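Local structure of pectate lyase (Bacillus, 3VMW) at residues K193-H198 with D215-N220; S206-I211 with K224-T229; I231-G236 with G275-R280. The protein probably cleaves pectate by beta-elimination, as a secreted polysaccharide lyase of family 1, and is seen here with galacturonic acid units bound. One frame throughout, in Å; residues are numbered along the deposited sequence.

Contact 1. Residues K193-H198 with D215-N220; sequences KITYHH and DVHMFN
His197 CB sits over the centre of the Phe219 ring, 3.4 Å from its centroid. The two ring planes are 3° apart but slid so far that they barely overlap. Both residues hold CG between the backbone N and the carbonyl carbon (chi1 75° and 66°), which sends both rings the same way off the strands. Thr195 CG2 touches Phe219 CE2 at 3.7 Å. On the side of the sheet carrying Tyr196 and Val216, Val216 CG1 meets the edge of the tyrosine ring, 3.7 Å from Tyr196 CD2. Met218 runs alongside Tyr196 and bends its CE back to Tyr196 CB; its sulfur makes an oblique Met-aromatic contact. His197 with Phe219 and Tyr196 with Met218 stand in register on neighbouring parallel strands of a right-handed beta-helix, the fold of pectate lyases; the other two contacts are diagonal. Tyr196 N donates to His217 O at 2.8 Å. His197 ND1 is in turn hydrogen-bonded to His198 ND1 at 2.7 Å, which limits how the two imidazoles can turn; His198 NE2 is hydrogen-bonded to Gln307. Asn220 CB lies over one face of the His198 ring. Trp169 also stacks with the His198 ring. Tyr302 is hydrogen-bonded to both Thr195 OG1 and His217 ND1.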
# COMPACT_ATOMS: atom_id res chain seq x y z
N LYS A 193 0.18 -11.80 -4.30
CA LYS A 193 0.96 -11.21 -5.37
C LYS A 193 1.05 -9.70 -5.25
O LYS A 193 0.55 -8.94 -6.11
CB LYS A 193 0.44 -11.67 -6.73
CG LYS A 193 0.52 -13.22 -6.89
CD LYS A 193 0.12 -13.67 -8.32
CE LYS A 193 -0.00 -15.19 -8.47
NZ LYS A 193 -1.21 -15.68 -7.74
N ILE A 194 1.75 -9.29 -4.20
CA ILE A 194 1.95 -7.87 -3.91
C ILE A 194 3.45 -7.55 -3.93
O ILE A 194 4.25 -8.27 -3.33
CB ILE A 194 1.46 -7.52 -2.49
CG1 ILE A 194 0.11 -8.20 -2.15
CG2 ILE A 194 1.36 -6.05 -2.34
CD1 ILE A 194 -1.00 -7.77 -3.04
N THR A 195 3.83 -6.48 -4.62
CA THR A 195 5.23 -6.01 -4.58
C THR A 195 5.31 -4.66 -3.87
O THR A 195 4.50 -3.79 -4.18
CB THR A 195 5.76 -5.79 -6.03
OG1 THR A 195 5.69 -7.00 -6.77
CG2 THR A 195 7.22 -5.28 -6.04
N TYR A 196 6.28 -4.48 -2.95
CA TYR A 196 6.55 -3.18 -2.32
C TYR A 196 7.99 -2.83 -2.61
O TYR A 196 8.89 -3.61 -2.23
CB TYR A 196 6.41 -3.25 -0.77
CG TYR A 196 5.02 -3.60 -0.25
CD1 TYR A 196 4.11 -2.59 0.08
CD2 TYR A 196 4.63 -4.92 -0.08
CE1 TYR A 196 2.84 -2.91 0.54
CE2 TYR A 196 3.38 -5.24 0.38
CZ TYR A 196 2.49 -4.24 0.70
OH TYR A 196 1.25 -4.61 1.18
N HIS A 197 8.26 -1.70 -3.27
CA HIS A 197 9.67 -1.35 -3.50
C HIS A 197 9.89 0.13 -3.47
O HIS A 197 8.99 0.91 -3.83
CB HIS A 197 10.23 -1.96 -4.81
CG HIS A 197 9.76 -1.29 -6.07
ND1 HIS A 197 10.49 -0.30 -6.71
CD2 HIS A 197 8.67 -1.51 -6.86
CE1 HIS A 197 9.87 0.07 -7.82
NE2 HIS A 197 8.75 -0.64 -7.92
N HIS A 198 11.10 0.52 -3.04
CA HIS A 198 11.46 1.95 -2.97
C HIS A 198 10.50 2.82 -2.18
O HIS A 198 10.38 4.01 -2.46
CB HIS A 198 11.68 2.52 -4.39
CG HIS A 198 12.89 1.94 -5.05
ND1 HIS A 198 12.82 0.86 -5.90
CD2 HIS A 198 14.20 2.26 -4.95
CE1 HIS A 198 14.04 0.55 -6.31
NE2 HIS A 198 14.90 1.38 -5.73
N ASP A 215 1.89 -14.17 -1.17
CA ASP A 215 3.24 -14.08 -1.68
C ASP A 215 3.51 -12.62 -1.90
O ASP A 215 2.74 -11.93 -2.59
CB ASP A 215 3.38 -14.82 -3.02
CG ASP A 215 3.37 -16.33 -2.85
OD1 ASP A 215 3.50 -16.81 -1.70
OD2 ASP A 215 3.26 -17.04 -3.88
N VAL A 216 4.60 -12.13 -1.31
CA VAL A 216 4.92 -10.69 -1.35
C VAL A 216 6.42 -10.52 -1.59
O VAL A 216 7.23 -11.30 -1.05
CB VAL A 216 4.59 -10.05 0.01
CG1 VAL A 216 5.09 -8.61 0.05
CG2 VAL A 216 3.05 -10.13 0.26
N HIS A 217 6.79 -9.51 -2.40
CA HIS A 217 8.21 -9.21 -2.62
C HIS A 217 8.44 -7.78 -2.11
O HIS A 217 7.74 -6.88 -2.54
CB HIS A 217 8.49 -9.26 -4.11
CG HIS A 217 9.91 -8.99 -4.50
ND1 HIS A 217 10.25 -8.58 -5.78
CD2 HIS A 217 11.07 -9.08 -3.80
CE1 HIS A 217 11.57 -8.45 -5.85
NE2 HIS A 217 12.09 -8.73 -4.67
N MET A 218 9.38 -7.59 -1.19
CA MET A 218 9.69 -6.25 -0.71
C MET A 218 11.16 -6.01 -1.02
O MET A 218 12.03 -6.70 -0.45
CB MET A 218 9.47 -6.14 0.79
CG MET A 218 8.05 -6.48 1.21
SD MET A 218 7.77 -6.05 2.93
CE MET A 218 7.45 -4.27 2.77
N PHE A 219 11.44 -5.05 -1.90
CA PHE A 219 12.86 -4.75 -2.19
C PHE A 219 13.16 -3.28 -2.18
O PHE A 219 12.30 -2.46 -2.53
CB PHE A 219 13.33 -5.40 -3.50
CG PHE A 219 12.68 -4.88 -4.78
CD1 PHE A 219 13.34 -3.95 -5.59
CD2 PHE A 219 11.47 -5.40 -5.23
CE1 PHE A 219 12.77 -3.52 -6.81
CE2 PHE A 219 10.91 -4.98 -6.44
CZ PHE A 219 11.56 -4.02 -7.22
N ASN A 220 14.37 -2.93 -1.73
CA ASN A 220 14.83 -1.55 -1.88
C ASN A 220 13.95 -0.54 -1.14
O ASN A 220 13.83 0.61 -1.58
CB ASN A 220 14.95 -1.13 -3.36
CG ASN A 220 16.16 -1.76 -4.06
OD1 ASN A 220 17.02 -2.42 -3.41
ND2 ASN A 220 16.23 -1.56 -5.35
O HOH W 1 1.29 -16.75 -5.59

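Contact 2. Residues S206-I211 with K224-T229; sequences SRVPLI and KDINDT. With ADA (alpha-D-galactopyranuronic acid), chain B; ADA (alpha-D-galactopyranuronic acid), chain C; ADA (alpha-D-galactopyranuronic acid), chain D; SO4 (sulfate ion), chain E.
Ser206 CA points its hydrogen almost straight at Thr229 O, 3.3 Å away. The side chains meet through Ser206 CB and Thr229 OG1. Ser206 OG lies between its own backbone N and carbonyl carbon (chi1 70°), and from there it donates to O6B of the chain C galacturonate. A water bridges the segments, accepting from Arg207 N and lying 2.7 Å from Thr229 OG1. Thr229 OG1 is also hydrogen-bonded to Tyr269. Val208 CG2 faces Ile226 CG2 at 4.3 Å, a loose apolar touch. The segments lie on turns of the parallel beta-helix, where the chain around the strands lines the sugar-binding cleft. Arg207 CG lies anti to the carbonyl carbon (chi1 -60°) and the chain is extended from CG to NE, carrying the guanidinium to the sugars. NH2 donates to O5 of the chain B galacturonate at 3.3 Å and to O2 of a sulfate, probably from the crystallisation liquor, at 3.1 Å. NH1 donates to sulfate O3, and weakly to O2. Sugar and sulfate thus both come to the edge of the guanidinium. A leucine here would probably leave the chain B ring oxygen without this donor. Lys177 also binds that sulfate, and Lys262 pairs with Asp228.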
# COMPACT_ATOMS: atom_id res chain seq x y z
N SER A 206 3.56 -0.40 13.67
CA SER A 206 3.51 -1.79 13.25
C SER A 206 2.90 -1.94 11.86
O SER A 206 2.50 -0.97 11.21
CB SER A 206 2.69 -2.62 14.28
OG SER A 206 1.30 -2.27 14.18
N ARG A 207 2.85 -3.18 11.42
CA ARG A 207 2.24 -3.58 10.16
C ARG A 207 2.96 -3.04 8.95
O ARG A 207 2.39 -2.22 8.20
CB ARG A 207 0.75 -3.19 10.10
CG ARG A 207 -0.06 -3.83 11.22
CD ARG A 207 -1.58 -3.58 10.96
NE ARG A 207 -2.40 -4.21 11.98
CZ ARG A 207 -3.73 -4.21 11.95
NH1 ARG A 207 -4.35 -3.58 10.96
NH2 ARG A 207 -4.43 -4.83 12.89
N VAL A 208 4.19 -3.49 8.72
CA VAL A 208 4.92 -2.93 7.58
C VAL A 208 5.47 -4.01 6.66
O VAL A 208 6.68 -4.11 6.50
CB VAL A 208 6.05 -2.02 8.07
CG1 VAL A 208 6.43 -0.98 6.96
CG2 VAL A 208 5.60 -1.28 9.35
N PRO A 209 4.59 -4.82 6.07
CA PRO A 209 3.14 -4.86 6.30
C PRO A 209 2.83 -6.01 7.25
O PRO A 209 3.71 -6.84 7.58
CB PRO A 209 2.58 -5.30 4.92
CG PRO A 209 3.84 -5.63 4.03
CD PRO A 209 5.00 -5.79 5.04
N LEU A 210 1.56 -6.08 7.66
CA LEU A 210 1.02 -7.31 8.24
C LEU A 210 0.57 -8.19 7.06
O LEU A 210 -0.37 -7.82 6.33
CB LEU A 210 -0.18 -6.96 9.10
CG LEU A 210 -0.86 -8.07 9.95
CD1 LEU A 210 -1.99 -7.46 10.81
CD2 LEU A 210 -1.46 -9.11 9.06
N ILE A 211 1.20 -9.34 6.87
CA ILE A 211 0.88 -10.16 5.72
C ILE A 211 0.28 -11.51 6.15
O ILE A 211 0.94 -12.26 6.86
CB ILE A 211 2.14 -10.50 4.84
CG1 ILE A 211 2.98 -9.25 4.53
CG2 ILE A 211 1.71 -11.18 3.54
CD1 ILE A 211 4.39 -9.66 4.04
N LYS A 224 12.55 3.01 8.75
CA LYS A 224 13.23 3.85 9.73
C LYS A 224 12.32 4.16 10.90
O LYS A 224 11.15 4.55 10.71
CB LYS A 224 13.66 5.17 9.09
CG LYS A 224 14.42 6.14 10.00
CD LYS A 224 14.67 7.44 9.21
CE LYS A 224 15.45 8.46 10.00
NZ LYS A 224 15.52 9.73 9.22
N ASP A 225 12.87 3.99 12.10
CA ASP A 225 12.17 4.39 13.32
C ASP A 225 10.82 3.69 13.39
O ASP A 225 9.76 4.33 13.49
CB ASP A 225 12.02 5.91 13.38
CG ASP A 225 13.35 6.61 13.62
OD1 ASP A 225 14.33 5.92 14.03
OD2 ASP A 225 13.41 7.84 13.40
N ILE A 226 10.85 2.36 13.32
CA ILE A 226 9.61 1.58 13.44
C ILE A 226 9.54 1.09 14.88
O ILE A 226 10.39 0.33 15.34
CB ILE A 226 9.59 0.37 12.49
CG1 ILE A 226 9.94 0.76 11.05
CG2 ILE A 226 8.25 -0.40 12.56
CD1 ILE A 226 8.89 1.47 10.34
N ASN A 227 8.52 1.52 15.60
CA ASN A 227 8.51 1.36 17.05
C ASN A 227 8.38 -0.08 17.55
O ASN A 227 9.11 -0.47 18.47
CB ASN A 227 7.43 2.23 17.66
CG ASN A 227 7.50 2.26 19.18
OD1 ASN A 227 8.45 2.78 19.74
ND2 ASN A 227 6.46 1.72 19.85
N ASP A 228 7.46 -0.86 16.98
CA ASP A 228 7.19 -2.20 17.54
C ASP A 228 7.69 -3.32 16.65
O ASP A 228 8.65 -4.00 17.01
CB ASP A 228 5.70 -2.38 17.87
CG ASP A 228 5.47 -3.35 19.01
OD1 ASP A 228 6.07 -3.16 20.09
OD2 ASP A 228 4.74 -4.33 18.82
N THR A 229 7.13 -3.44 15.45
CA THR A 229 7.50 -4.49 14.51
C THR A 229 7.34 -4.01 13.08
O THR A 229 6.55 -3.09 12.82
CB THR A 229 6.62 -5.72 14.70
OG1 THR A 229 5.26 -5.33 14.47
CG2 THR A 229 6.73 -6.27 16.14
C1 ADA B . -3.30 -5.01 16.34
C2 ADA B . -4.81 -4.85 16.41
C3 ADA B . -5.48 -6.13 16.78
C4 ADA B . -5.11 -7.25 15.95
C5 ADA B . -3.59 -7.39 15.86
C6 ADA B . -3.10 -8.41 14.93
O2 ADA B . -5.04 -3.88 17.39
O3 ADA B . -6.91 -5.92 16.69
O4 ADA B . -5.62 -7.01 14.64
O5 ADA B . -2.93 -6.10 15.52
O6B ADA B . -3.59 -9.57 14.96
O6A ADA B . -2.13 -8.15 14.15
C1 ADA C . -1.05 -4.50 20.52
C2 ADA C . -1.90 -5.72 20.29
C3 ADA C . -1.45 -6.46 19.08
C4 ADA C . -1.50 -5.62 17.90
C5 ADA C . -0.60 -4.44 18.13
C6 ADA C . -0.59 -3.49 17.01
O2 ADA C . -1.85 -6.54 21.44
O3 ADA C . -2.18 -7.69 18.94
O4 ADA C . -2.86 -5.16 17.66
O5 ADA C . -1.02 -3.70 19.36
O6B ADA C . -0.23 -3.83 15.86
O6A ADA C . -0.95 -2.30 17.22
C1 ADA D . 3.44 -3.89 22.26
C2 ADA D . 2.37 -2.91 21.96
C3 ADA D . 1.07 -3.28 22.54
C4 ADA D . 0.68 -4.65 22.28
C5 ADA D . 1.80 -5.60 22.60
C6 ADA D . 1.51 -6.94 22.14
O2 ADA D . 2.83 -1.67 22.44
O3 ADA D . 0.05 -2.35 22.10
O4 ADA D . 0.26 -4.87 20.88
O5 ADA D . 3.02 -5.21 21.95
O6B ADA D . 2.31 -7.55 21.40
O6A ADA D . 0.43 -7.45 22.48
S SO4 E . -8.04 -3.58 11.62
O1 SO4 E . -8.33 -5.01 11.70
O2 SO4 E . -7.07 -3.25 12.66
O3 SO4 E . -7.52 -3.26 10.29
O4 SO4 E . -9.24 -2.77 11.80
O HOH W 2 4.00 -5.79 12.15

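Contact 3. Residues I231-G236 with G275-R280; sequences INSRVG and GYWNLR. With ADA (alpha-D-galactopyranuronic acid), chain B.
Ser233 CB lies at the edge of the Trp277 indole, in its plane, 3.8 Å from CE3 and slightly farther from CZ3. One bond on, OG donates a hydrogen bond to Tyr276 O at 3.0 Å. It approaches from above the carbonyl plane, 36° out of it. With OG anti to the backbone N (chi1 179°), the hydroxyl reaches across to the 275-280 segment. The Ser233 backbone adds a second grip: Gly275 N donates to Ser233 O at 2.7 Å, also from well above the carbonyl plane. The chain is tight here. A CB on Gly275 would point at the 231-236 segment and clash with Ser233 OG and Arg234 N, so there is room here only for glycine. Gly236, with its positive phi, brings its CA to the edge of the Tyr276 ring, 4.0 Å from CE2.

The contact joins two strands of the right-handed parallel beta-helix. Strand 231-234 pairs with strand 210-212, and strand 276-280 with strand 238-242. The two segments are not paired side by side; they meet only where strand 231-234 ends and strand 276-280 begins. Trp277 packs on Val239 and Val265, and the Phe260 ring meets its indole nearly at right angles.

Arg234 follows Ser233 in the strand and points away from 275-280, and its end reaches the sugar. Its chain bends at chi3 (81°), and NE is held by Ser271. The guanidinium then meets the carboxylate of the chain B galacturonate edge-on with two nearly straight bonds. NH1 donates to O6B at 2.8 Å and NH2 to O6A at 2.7 Å. Arg212 comes close to NH1, which probably makes the surroundings of the carboxylate positive.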
# COMPACT_ATOMS: atom_id res chain seq x y z
N ILE A 231 7.89 -6.18 9.29
CA ILE A 231 7.25 -7.16 8.42
C ILE A 231 6.75 -8.34 9.26
O ILE A 231 7.54 -9.00 9.93
CB ILE A 231 8.25 -7.66 7.40
CG1 ILE A 231 8.79 -6.47 6.58
CG2 ILE A 231 7.61 -8.72 6.49
CD1 ILE A 231 10.11 -6.87 5.81
N ASN A 232 5.45 -8.60 9.22
CA ASN A 232 4.85 -9.65 10.01
C ASN A 232 4.25 -10.68 9.07
O ASN A 232 3.28 -10.40 8.39
CB ASN A 232 3.74 -9.05 10.88
CG ASN A 232 3.17 -10.06 11.88
OD1 ASN A 232 3.56 -11.23 11.86
ND2 ASN A 232 2.23 -9.62 12.74
N SER A 233 4.83 -11.88 9.03
CA SER A 233 4.46 -12.85 8.02
C SER A 233 3.70 -13.98 8.70
O SER A 233 4.24 -14.65 9.55
CB SER A 233 5.71 -13.39 7.30
OG SER A 233 5.38 -14.36 6.32
N ARG A 234 2.44 -14.15 8.33
CA ARG A 234 1.52 -15.02 9.07
C ARG A 234 0.82 -16.03 8.17
O ARG A 234 0.68 -15.81 6.96
CB ARG A 234 0.45 -14.15 9.74
CG ARG A 234 1.00 -13.31 10.89
CD ARG A 234 0.21 -12.02 11.07
NE ARG A 234 -1.04 -12.25 11.83
CZ ARG A 234 -1.57 -11.35 12.67
NH1 ARG A 234 -2.68 -11.63 13.34
NH2 ARG A 234 -0.98 -10.16 12.83
N VAL A 235 0.38 -17.13 8.77
CA VAL A 235 -0.41 -18.13 8.07
C VAL A 235 0.01 -18.43 6.63
O VAL A 235 -0.81 -18.36 5.70
CB VAL A 235 -1.96 -17.88 8.18
CG1 VAL A 235 -2.46 -18.33 9.55
CG2 VAL A 235 -2.34 -16.42 7.93
N GLY A 236 1.28 -18.82 6.46
CA GLY A 236 1.75 -19.37 5.21
C GLY A 236 2.11 -18.32 4.17
O GLY A 236 2.51 -18.64 3.05
N GLY A 275 3.99 -17.33 9.00
CA GLY A 275 4.35 -17.19 7.59
C GLY A 275 5.86 -17.42 7.43
O GLY A 275 6.51 -17.80 8.40
N TYR A 276 6.40 -17.21 6.23
CA TYR A 276 7.80 -17.56 5.92
C TYR A 276 8.47 -16.37 5.30
O TYR A 276 7.77 -15.46 4.85
CB TYR A 276 7.84 -18.75 4.96
CG TYR A 276 7.17 -19.93 5.58
CD1 TYR A 276 7.85 -20.77 6.44
CD2 TYR A 276 5.80 -20.15 5.40
CE1 TYR A 276 7.21 -21.85 7.05
CE2 TYR A 276 5.17 -21.23 5.98
CZ TYR A 276 5.88 -22.06 6.82
OH TYR A 276 5.23 -23.10 7.43
N TRP A 277 9.80 -16.34 5.31
CA TRP A 277 10.53 -15.22 4.72
C TRP A 277 11.81 -15.71 4.04
O TRP A 277 12.44 -16.68 4.49
CB TRP A 277 10.85 -14.15 5.77
CG TRP A 277 11.25 -14.75 7.07
CD1 TRP A 277 12.50 -15.16 7.43
CD2 TRP A 277 10.39 -15.03 8.18
NE1 TRP A 277 12.48 -15.71 8.72
CE2 TRP A 277 11.19 -15.62 9.20
CE3 TRP A 277 9.01 -14.83 8.42
CZ2 TRP A 277 10.65 -16.04 10.43
CZ3 TRP A 277 8.48 -15.24 9.65
CH2 TRP A 277 9.31 -15.83 10.63
N ASN A 278 12.18 -15.05 2.94
CA ASN A 278 13.43 -15.34 2.24
C ASN A 278 14.22 -14.05 2.33
O ASN A 278 13.72 -13.01 1.93
CB ASN A 278 13.13 -15.71 0.79
CG ASN A 278 14.37 -16.06 0.00
OD1 ASN A 278 15.48 -16.08 0.55
ND2 ASN A 278 14.20 -16.35 -1.30
N LEU A 279 15.40 -14.09 2.94
CA LEU A 279 16.11 -12.86 3.25
C LEU A 279 17.41 -12.79 2.47
O LEU A 279 18.25 -13.71 2.56
CB LEU A 279 16.42 -12.77 4.75
CG LEU A 279 15.26 -13.06 5.69
CD1 LEU A 279 15.75 -13.28 7.14
CD2 LEU A 279 14.16 -11.98 5.59
N ARG A 280 17.58 -11.71 1.73
CA ARG A 280 18.84 -11.51 1.01
C ARG A 280 19.24 -10.03 0.95
O ARG A 280 18.41 -9.17 0.62
CB ARG A 280 18.71 -12.11 -0.39
CG ARG A 280 19.56 -11.45 -1.48
CD ARG A 280 20.82 -12.23 -1.80
NE ARG A 280 20.62 -13.24 -2.84
CZ ARG A 280 21.55 -14.11 -3.24
NH1 ARG A 280 22.75 -14.09 -2.67
NH2 ARG A 280 21.27 -15.00 -4.18
C1 ADA B . -3.30 -5.01 16.34
C2 ADA B . -4.81 -4.85 16.41
C3 ADA B . -5.48 -6.13 16.78
C4 ADA B . -5.11 -7.25 15.95
C5 ADA B . -3.59 -7.39 15.86
C6 ADA B . -3.10 -8.41 14.93
O2 ADA B . -5.04 -3.88 17.39
O3 ADA B . -6.91 -5.92 16.69
O4 ADA B . -5.62 -7.01 14.64
O5 ADA B . -2.93 -6.10 15.52
O6B ADA B . -3.59 -9.57 14.96
O6A ADA B . -2.13 -8.15 14.15

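All three contacts belong to the same beta-helix. Their centres are 12 to 15 Å apart. Along the chain, contacts 1 and 2 interleave: 193-198, 206-211, 215-220, then 224-229. Contact 3 follows both. Contact 1 pairs neighbouring strands, while strand 210-212 of contact 2 neighbours strand 231-234 of contact 3. Ile211 N lies 2.8 Å from Asn232 O there, probably a hydrogen bond. Contacts 1 and 2 meet through Met218 SD and Pro209 CD, 3.5 Å apart; Met218 SD also packs on Ile231 CD1 of contact 3. Contacts 2 and 3 share the chain B galacturonate, while contact 1 lies deeper, with the Tyr196 side chain about 14 Å from the nearest galacturonate.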